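Local atomic coordinates of 3-phytase (Klebsiella pneumoniae, PDB entry 2WNH), a protein that probably removes phosphate groups from phytate (inositol hexakisphosphate). Residues B[334-339]-B[382-387]; B[212-217]-B[239-244]; B[148-153]-B[197-202]. The protein carries 3 engineered substitutions. All coordinates share one frame; numbering follows the deposited sequence.

Contact 1: B[334-339]-B[382-387]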
loop_
_atom_site.group_PDB
_atom_site.type_symbol
_atom_site.label_atom_id
_atom_site.label_comp_id
_atom_site.label_asym_id
_atom_site.label_seq_id
_atom_site.Cartn_x
_atom_site.Cartn_y
_atom_site.Cartn_z
ATOM N N ARG B 334 -0.429 38.013 -8.119
ATOM C CA ARG B 334 -1.243 37.198 -7.225
ATOM C C ARG B 334 -2.747 37.391 -7.434
ATOM O O ARG B 334 -3.225 38.485 -7.805
ATOM C CB ARG B 334 -0.856 37.451 -5.776
ATOM C CG ARG B 334 0.500 36.839 -5.455
ATOM C CD ARG B 334 1.043 37.340 -4.161
ATOM N NE ARG B 334 2.020 36.391 -3.631
ATOM C CZ ARG B 334 3.069 36.726 -2.876
ATOM N NH1 ARG B 334 3.318 38.008 -2.596
ATOM N NH2 ARG B 334 3.885 35.779 -2.417
ATOM N N TYR B 335 -3.467 36.288 -7.215
ATOM C CA TYR B 335 -4.904 36.181 -7.413
ATOM C C TYR B 335 -5.519 35.454 -6.231
ATOM O O TYR B 335 -4.839 34.733 -5.533
ATOM C CB TYR B 335 -5.195 35.377 -8.675
ATOM C CG TYR B 335 -4.860 36.125 -9.934
ATOM C CD1 TYR B 335 -3.531 36.212 -10.380
ATOM C CD2 TYR B 335 -5.868 36.755 -10.690
ATOM C CE1 TYR B 335 -3.206 36.904 -11.556
ATOM C CE2 TYR B 335 -5.550 37.447 -11.858
ATOM C CZ TYR B 335 -4.224 37.520 -12.274
ATOM O OH TYR B 335 -3.892 38.203 -13.421
ATOM N N LEU B 336 -6.814 35.651 -6.033
ATOM C CA LEU B 336 -7.560 34.961 -5.003
ATOM C C LEU B 336 -8.663 34.134 -5.661
ATOM O O LEU B 336 -9.275 34.575 -6.629
ATOM C CB LEU B 336 -8.150 35.989 -4.034
ATOM C CG LEU B 336 -8.816 35.455 -2.775
ATOM C CD1 LEU B 336 -7.771 34.851 -1.844
ATOM C CD2 LEU B 336 -9.609 36.561 -2.071
ATOM N N ARG B 337 -8.868 32.918 -5.152
ATOM C CA ARG B 337 -10.023 32.091 -5.492
ATOM C C ARG B 337 -10.829 31.890 -4.219
ATOM O O ARG B 337 -10.261 31.648 -3.145
ATOM C CB ARG B 337 -9.543 30.744 -6.044
ATOM C CG ARG B 337 -10.656 29.790 -6.370
ATOM C CD ARG B 337 -10.117 28.580 -7.072
ATOM N NE ARG B 337 -11.195 27.659 -7.384
ATOM C CZ ARG B 337 -11.178 26.366 -7.092
ATOM N NH1 ARG B 337 -10.137 25.832 -6.455
ATOM N NH2 ARG B 337 -12.214 25.613 -7.439
ATOM N N VAL B 338 -12.158 32.001 -4.323
ATOM C CA VAL B 338 -13.021 31.950 -3.147
ATOM C C VAL B 338 -14.175 31.026 -3.500
ATOM O O VAL B 338 -14.831 31.208 -4.528
ATOM C CB VAL B 338 -13.583 33.365 -2.823
ATOM C CG1 VAL B 338 -14.513 33.291 -1.630
ATOM C CG2 VAL B 338 -12.450 34.323 -2.561
ATOM N N TYR B 339 -14.420 30.000 -2.681
ATOM C CA TYR B 339 -15.524 29.097 -3.012
ATOM C C TYR B 339 -16.126 28.428 -1.798
ATOM O O TYR B 339 -15.532 28.436 -0.714
ATOM C CB TYR B 339 -15.103 28.045 -4.059
ATOM C CG TYR B 339 -13.946 27.164 -3.675
ATOM C CD1 TYR B 339 -12.642 27.561 -3.932
ATOM C CD2 TYR B 339 -14.163 25.917 -3.081
ATOM C CE1 TYR B 339 -11.575 26.749 -3.597
ATOM C CE2 TYR B 339 -13.086 25.075 -2.748
ATOM C CZ TYR B 339 -11.800 25.517 -3.002
ATOM O OH TYR B 339 -10.690 24.737 -2.723
ATOM N N GLN B 382 -5.562 41.992 -4.595
ATOM C CA GLN B 382 -5.902 43.146 -3.727
ATOM C C GLN B 382 -7.355 43.611 -3.860
ATOM O O GLN B 382 -8.029 43.882 -2.859
ATOM C CB GLN B 382 -4.963 44.333 -3.960
ATOM C CG GLN B 382 -5.125 45.420 -2.888
ATOM C CD GLN B 382 -5.162 44.841 -1.474
ATOM O OE1 GLN B 382 -4.207 44.175 -1.046
ATOM N NE2 GLN B 382 -6.268 45.071 -0.753
ATOM N N ALA B 383 -7.827 43.717 -5.101
ATOM C CA ALA B 383 -9.215 44.077 -5.367
ATOM C C ALA B 383 -10.204 43.080 -4.761
ATOM O O ALA B 383 -11.304 43.467 -4.364
ATOM C CB ALA B 383 -9.454 44.190 -6.877
ATOM N N ALA B 384 -9.835 41.794 -4.724
ATOM C CA ALA B 384 -10.703 40.771 -4.147
ATOM C C ALA B 384 -10.776 40.935 -2.630
ATOM O O ALA B 384 -11.872 40.932 -2.038
ATOM C CB ALA B 384 -10.210 39.384 -4.532
ATOM N N ILE B 385 -9.612 41.095 -2.005
ATOM C CA ILE B 385 -9.531 41.363 -0.562
ATOM C C ILE B 385 -10.367 42.585 -0.161
ATOM O O ILE B 385 -11.127 42.534 0.807
ATOM C CB ILE B 385 -8.062 41.529 -0.120
ATOM C CG1 ILE B 385 -7.278 40.221 -0.396
ATOM C CG2 ILE B 385 -7.970 41.985 1.339
ATOM C CD1 ILE B 385 -7.626 39.052 0.525
ATOM N N THR B 386 -10.222 43.668 -0.913
ATOM C CA THR B 386 -10.961 44.904 -0.642
ATOM C C THR B 386 -12.463 44.699 -0.747
ATOM O O THR B 386 -13.212 45.132 0.131
ATOM C CB THR B 386 -10.523 46.026 -1.591
ATOM O OG1 THR B 386 -9.136 46.306 -1.359
ATOM C CG2 THR B 386 -11.341 47.317 -1.334
ATOM N N ALA B 387 -12.901 44.051 -1.819
ATOM C CA ALA B 387 -14.320 43.790 -2.012
ATOM C C ALA B 387 -14.897 42.885 -0.926
ATOM O O ALA B 387 -15.983 43.150 -0.386
ATOM C CB ALA B 387 -14.591 43.216 -3.407
#
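The side chain of L336 overlaps A384, with its CD2 methyl 3.8 Å from A384 CB. This is helix-on-sheet packing in the alpha/beta part of the histidine acid phosphatase fold. Helix 381-388 follows directly on strand 376-380, which is an antiparallel neighbour of strand 334-342. The helix therefore folds back over the sheet that its own preceding strand helps to build. L336 CB also meets A384 CB, at 4.0 Å, so the leucine touches the alanine with both its root and one branch. I385 adds a second apolar touch. Its CD1 approaches L336 CD2 to 4.1 Å, and the two side chains cross at about a right angle. F381 and L388 of the helix also touch L336. Backbone bonding of L336 to C379, half of the disulfide C370-C379, fixes the strand next to the chain that leads into the helix. On the other face of the strand, R337 forms salt bridges with E324 and E364. Y339 CE1 lies 3.3 Å above the R337 guanidinium plane, offset toward its rim. On the helix side, I385 has CG1 anti to its carbonyl carbon (chi1 -61°), and its end, CD1, is what reaches the strand.

Contact 2: B[212-217]-B[239-244]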
loop_
_atom_site.group_PDB
_atom_site.type_symbol
_atom_site.label_atom_id
_atom_site.label_comp_id
_atom_site.label_asym_id
_atom_site.label_seq_id
_atom_site.Cartn_x
_atom_site.Cartn_y
_atom_site.Cartn_z
ATOM N N GLU B 212 -33.222 20.999 10.196
ATOM C CA GLU B 212 -31.800 20.617 10.383
ATOM C C GLU B 212 -31.661 19.191 10.929
ATOM O O GLU B 212 -30.848 18.408 10.422
ATOM C CB GLU B 212 -31.084 21.605 11.294
ATOM C CG GLU B 212 -29.554 21.357 11.422
ATOM C CD GLU B 212 -28.768 21.599 10.129
ATOM O OE1 GLU B 212 -29.145 22.475 9.314
ATOM O OE2 GLU B 212 -27.726 20.916 9.942
ATOM N N THR B 213 -32.451 18.858 11.947
ATOM C CA THR B 213 -32.418 17.505 12.530
ATOM C C THR B 213 -32.757 16.417 11.490
ATOM O O THR B 213 -32.097 15.362 11.439
ATOM C CB THR B 213 -33.358 17.403 13.756
ATOM O OG1 THR B 213 -33.002 18.412 14.718
ATOM C CG2 THR B 213 -33.278 16.013 14.399
ATOM N N LEU B 214 -33.776 16.672 10.674
ATOM C CA LEU B 214 -34.142 15.730 9.614
ATOM C C LEU B 214 -33.034 15.629 8.570
ATOM O O LEU B 214 -32.683 14.527 8.148
ATOM C CB LEU B 214 -35.489 16.111 8.985
ATOM C CG LEU B 214 -36.667 16.069 9.973
ATOM C CD1 LEU B 214 -37.891 16.635 9.283
ATOM C CD2 LEU B 214 -36.965 14.664 10.485
ATOM N N ARG B 215 -32.483 16.779 8.163
ATOM C CA ARG B 215 -31.381 16.795 7.198
ATOM C C ARG B 215 -30.174 16.026 7.723
ATOM O O ARG B 215 -29.541 15.257 6.984
ATOM C CB ARG B 215 -30.960 18.235 6.874
ATOM C CG ARG B 215 -29.717 18.312 5.959
ATOM C CD ARG B 215 -28.419 18.466 6.791
ATOM N NE ARG B 215 -28.244 19.874 7.164
ATOM C CZ ARG B 215 -27.898 20.827 6.306
ATOM N NH1 ARG B 215 -27.659 20.535 5.035
ATOM N NH2 ARG B 215 -27.797 22.088 6.712
ATOM N N LEU B 216 -29.838 16.265 8.989
ATOM C CA LEU B 216 -28.725 15.544 9.642
ATOM C C LEU B 216 -29.011 14.041 9.767
ATOM O O LEU B 216 -28.141 13.225 9.436
ATOM C CB LEU B 216 -28.386 16.166 11.014
ATOM C CG LEU B 216 -27.712 17.547 10.953
ATOM C CD1 LEU B 216 -27.741 18.211 12.319
ATOM C CD2 LEU B 216 -26.291 17.463 10.395
ATOM N N GLY B 217 -30.225 13.665 10.189
ATOM C CA GLY B 217 -30.617 12.231 10.216
ATOM C C GLY B 217 -30.576 11.507 8.863
ATOM O O GLY B 217 -30.193 10.316 8.814
ATOM N N THR B 239 -34.824 18.031 0.664
ATOM C CA THR B 239 -34.651 19.252 -0.143
ATOM C C THR B 239 -35.872 20.172 -0.077
ATOM O O THR B 239 -35.735 21.399 0.081
ATOM C CB THR B 239 -34.345 18.891 -1.610
ATOM O OG1 THR B 239 -33.134 18.131 -1.655
ATOM C CG2 THR B 239 -34.201 20.140 -2.469
ATOM N N ALA B 240 -37.060 19.575 -0.173
ATOM C CA ALA B 240 -38.320 20.325 -0.133
ATOM C C ALA B 240 -38.561 21.063 1.189
ATOM O O ALA B 240 -39.323 22.022 1.211
ATOM C CB ALA B 240 -39.479 19.383 -0.414
ATOM N N LEU B 241 -37.932 20.612 2.279
ATOM C CA LEU B 241 -38.092 21.230 3.594
ATOM C C LEU B 241 -37.128 22.380 3.854
ATOM O O LEU B 241 -37.356 23.179 4.768
ATOM C CB LEU B 241 -37.948 20.190 4.711
ATOM C CG LEU B 241 -38.915 19.014 4.631
ATOM C CD1 LEU B 241 -38.569 17.942 5.652
ATOM C CD2 LEU B 241 -40.348 19.509 4.825
ATOM N N LEU B 242 -36.040 22.439 3.080
ATOM C CA LEU B 242 -34.907 23.314 3.393
ATOM C C LEU B 242 -35.205 24.812 3.299
ATOM O O LEU B 242 -34.536 25.624 3.958
ATOM C CB LEU B 242 -33.681 22.943 2.530
ATOM C CG LEU B 242 -33.083 21.562 2.811
ATOM C CD1 LEU B 242 -31.916 21.287 1.853
ATOM C CD2 LEU B 242 -32.659 21.396 4.289
ATOM N N PRO B 243 -36.213 25.186 2.507
ATOM C CA PRO B 243 -36.634 26.591 2.435
ATOM C C PRO B 243 -36.887 27.227 3.821
ATOM O O PRO B 243 -36.631 28.416 4.027
ATOM C CB PRO B 243 -37.856 26.704 1.533
ATOM N N LEU B 244 -37.372 26.442 4.780
ATOM C CA LEU B 244 -37.573 26.943 6.141
ATOM C C LEU B 244 -36.252 27.272 6.835
ATOM O O LEU B 244 -36.162 28.192 7.644
ATOM C CB LEU B 244 -38.365 25.931 6.974
ATOM C CG LEU B 244 -39.874 25.901 6.693
ATOM C CD1 LEU B 244 -40.524 24.672 7.348
ATOM C CD2 LEU B 244 -40.504 27.176 7.212
#
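E212 OE2 is gripped by two arginines, R24 through NH2 and R215 through NE, the latter at 3.0 Å. R215 is also one of the residues that pack against segment 239-244. The site lies in the helical part of the histidine acid phosphatase fold, on helix 204-219. R24 opens the RHGIRPP signature of the family, so this helix is tied to the signature through E212. R215 holds E212 side-on with two nitrogens. Its NH2 meets OE1 on the syn side at 3.0 Å, while NE comes from above the carboxylate plane, 51° out of it. R215 NH1 bonds to N314 OD1, which further fixes the guanidinium. The chain of R215 bends at chi2 (-95°) to bring the group round to E212, three residues earlier. The touch across the contact is apolar. R215 CB is 4.4 Å from L242 CD2. L242 closes a type I turn that starts at T239, with L242 N bonded to T239 O at 3.2 Å. L241, inside this turn, points to the helix, while L242 reaches it only with its end. V211 and L170 touch L241 as well. L241 and L214 cross obliquely, and their CD1 methyls meet at 3.9 Å.

Contact 3: B[148-153]-B[197-202]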
loop_
_atom_site.group_PDB
_atom_site.type_symbol
_atom_site.label_atom_id
_atom_site.label_comp_id
_atom_site.label_asym_id
_atom_site.label_seq_id
_atom_site.Cartn_x
_atom_site.Cartn_y
_atom_site.Cartn_z
ATOM N N ALA B 148 -34.116 45.605 16.435
ATOM C CA ALA B 148 -34.401 46.473 15.307
ATOM C C ALA B 148 -34.024 45.853 13.971
ATOM O O ALA B 148 -34.808 45.862 13.018
ATOM C CB ALA B 148 -33.660 47.811 15.486
ATOM N N ALA B 149 -32.794 45.338 13.909
ATOM C CA ALA B 149 -32.251 44.718 12.695
ATOM C C ALA B 149 -33.072 43.537 12.184
ATOM O O ALA B 149 -33.349 43.455 10.988
ATOM C CB ALA B 149 -30.791 44.287 12.958
ATOM N N VAL B 150 -33.426 42.617 13.083
ATOM C CA VAL B 150 -34.247 41.449 12.732
ATOM C C VAL B 150 -35.639 41.904 12.285
ATOM O O VAL B 150 -36.147 41.449 11.261
ATOM C CB VAL B 150 -34.329 40.422 13.910
ATOM C CG1 VAL B 150 -35.262 39.271 13.589
ATOM C CG2 VAL B 150 -32.934 39.882 14.244
ATOM N N LYS B 151 -36.232 42.833 13.027
ATOM C CA LYS B 151 -37.570 43.326 12.656
ATOM C C LYS B 151 -37.576 44.007 11.294
ATOM O O LYS B 151 -38.496 43.806 10.491
ATOM C CB LYS B 151 -38.117 44.260 13.734
ATOM C CG LYS B 151 -38.602 43.524 14.957
ATOM C CD LYS B 151 -38.930 44.505 16.083
ATOM C CE LYS B 151 -40.149 45.352 15.741
ATOM N NZ LYS B 151 -40.634 46.118 16.932
ATOM N N GLU B 152 -36.530 44.787 11.018
ATOM C CA GLU B 152 -36.399 45.490 9.741
ATOM C C GLU B 152 -36.356 44.537 8.568
ATOM O O GLU B 152 -37.090 44.693 7.585
ATOM C CB GLU B 152 -35.156 46.381 9.730
ATOM C CG GLU B 152 -35.056 47.272 8.493
ATOM C CD GLU B 152 -36.254 48.219 8.350
ATOM O OE1 GLU B 152 -36.569 48.952 9.321
ATOM O OE2 GLU B 152 -36.885 48.227 7.266
ATOM N N LYS B 153 -35.508 43.520 8.684
ATOM C CA LYS B 153 -35.382 42.532 7.640
ATOM C C LYS B 153 -36.608 41.633 7.539
ATOM O O LYS B 153 -37.028 41.328 6.431
ATOM C CB LYS B 153 -34.127 41.695 7.850
ATOM C CG LYS B 153 -33.747 40.924 6.614
ATOM C CD LYS B 153 -32.397 40.247 6.776
ATOM C CE LYS B 153 -32.027 39.568 5.478
ATOM N NZ LYS B 153 -30.744 38.821 5.607
ATOM N N GLY B 197 -30.760 38.030 25.673
ATOM C CA GLY B 197 -30.861 38.966 24.547
ATOM C C GLY B 197 -30.712 38.365 23.160
ATOM O O GLY B 197 -30.587 39.107 22.177
ATOM N N LYS B 198 -30.718 37.033 23.065
ATOM C CA LYS B 198 -30.768 36.353 21.760
ATOM C C LYS B 198 -32.124 36.576 21.071
ATOM O O LYS B 198 -33.171 36.408 21.686
ATOM C CB LYS B 198 -30.481 34.850 21.891
ATOM C CG LYS B 198 -29.032 34.508 22.225
ATOM C CD LYS B 198 -28.547 33.277 21.457
ATOM C CE LYS B 198 -28.080 33.650 20.048
ATOM N NZ LYS B 198 -27.383 32.531 19.344
ATOM N N THR B 199 -32.086 36.954 19.796
ATOM C CA THR B 199 -33.291 37.308 19.054
ATOM C C THR B 199 -33.663 36.205 18.079
ATOM O O THR B 199 -32.910 35.909 17.145
ATOM C CB THR B 199 -33.084 38.609 18.261
ATOM O OG1 THR B 199 -32.565 39.617 19.126
ATOM C CG2 THR B 199 -34.380 39.097 17.649
ATOM N N THR B 200 -34.828 35.601 18.292
ATOM C CA THR B 200 -35.299 34.506 17.440
ATOM C C THR B 200 -36.725 34.799 16.962
ATOM O O THR B 200 -37.397 35.681 17.511
ATOM C CB THR B 200 -35.273 33.169 18.203
ATOM O OG1 THR B 200 -36.091 33.283 19.372
ATOM C CG2 THR B 200 -33.847 32.818 18.624
ATOM N N ILE B 201 -37.173 34.065 15.943
ATOM C CA ILE B 201 -38.539 34.163 15.427
ATOM C C ILE B 201 -39.338 32.978 15.967
ATOM O O ILE B 201 -38.964 31.818 15.765
ATOM C CB ILE B 201 -38.586 34.137 13.874
ATOM C CG1 ILE B 201 -37.580 35.120 13.235
ATOM C CG2 ILE B 201 -40.019 34.271 13.353
ATOM C CD1 ILE B 201 -37.915 36.575 13.328
ATOM N N SER B 202 -40.436 33.252 16.669
ATOM C CA SER B 202 -41.239 32.154 17.206
ATOM C C SER B 202 -41.808 31.336 16.054
ATOM O O SER B 202 -42.098 31.869 14.971
ATOM C CB SER B 202 -42.359 32.684 18.113
ATOM O OG SER B 202 -43.296 33.384 17.326
#
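V150 and T199 point at each other tip to tip, with V150 CG2 3.8 Å from T199 CG2. The threonine methyl sits over the branched end of the valine, with V150 CB 4.0 Å and V150 CG1 4.2 Å from T199 CG2. I201 comes in differently. It slides past V150 in the opposite direction, and its CD1 lies 3.8 Å from V150 CG1. V150 thus spreads its two branches over two residues of the strand. CG2 takes T199, and CG1 takes mainly I201. T200, between them, points away from the helix, as alternation along a strand requires. The arrangement packs helix 143-154 against a small two-stranded antiparallel hairpin, 191-193 with 199-201, in the helical part of the histidine acid phosphatase fold. T200 is backbone-bonded to E192 on the partner strand. V191 of the partner strand touches both T199 and I201. T199 has CG2 anti to its backbone N, which turns the methyl to the valine and sets OG1 beside the backbone N (chi1 -51°). The hydroxyl is buried but has partners. T199 OG1 is hydrogen-bonded to Q146 OE1, four residues before V150 on the same helix, and to Q193 NE2 of the hairpin.

How the contacts relate
From the N terminus, contact 3 closes first, joining 148-153 to 197-202 across 43 intervening residues that include two helices and strand 191-193. Strand 199-201 is then followed by helix 204-219, which opens contact 2. That contact closes a shorter span of 21 residues, at 239-244. Contact 1 comes last, linking 334-339 to 382-387. The three are in series, so none nests in or crosses another. Contact 3 joins a helix to a hairpin and contact 2 a helix to a turn, both in the helical part, with nearest atoms about 9 Å apart. Contact 1 fastens a helix to the main sheet. Its centre is about 33 Å from that of contact 2, across the chain's centre.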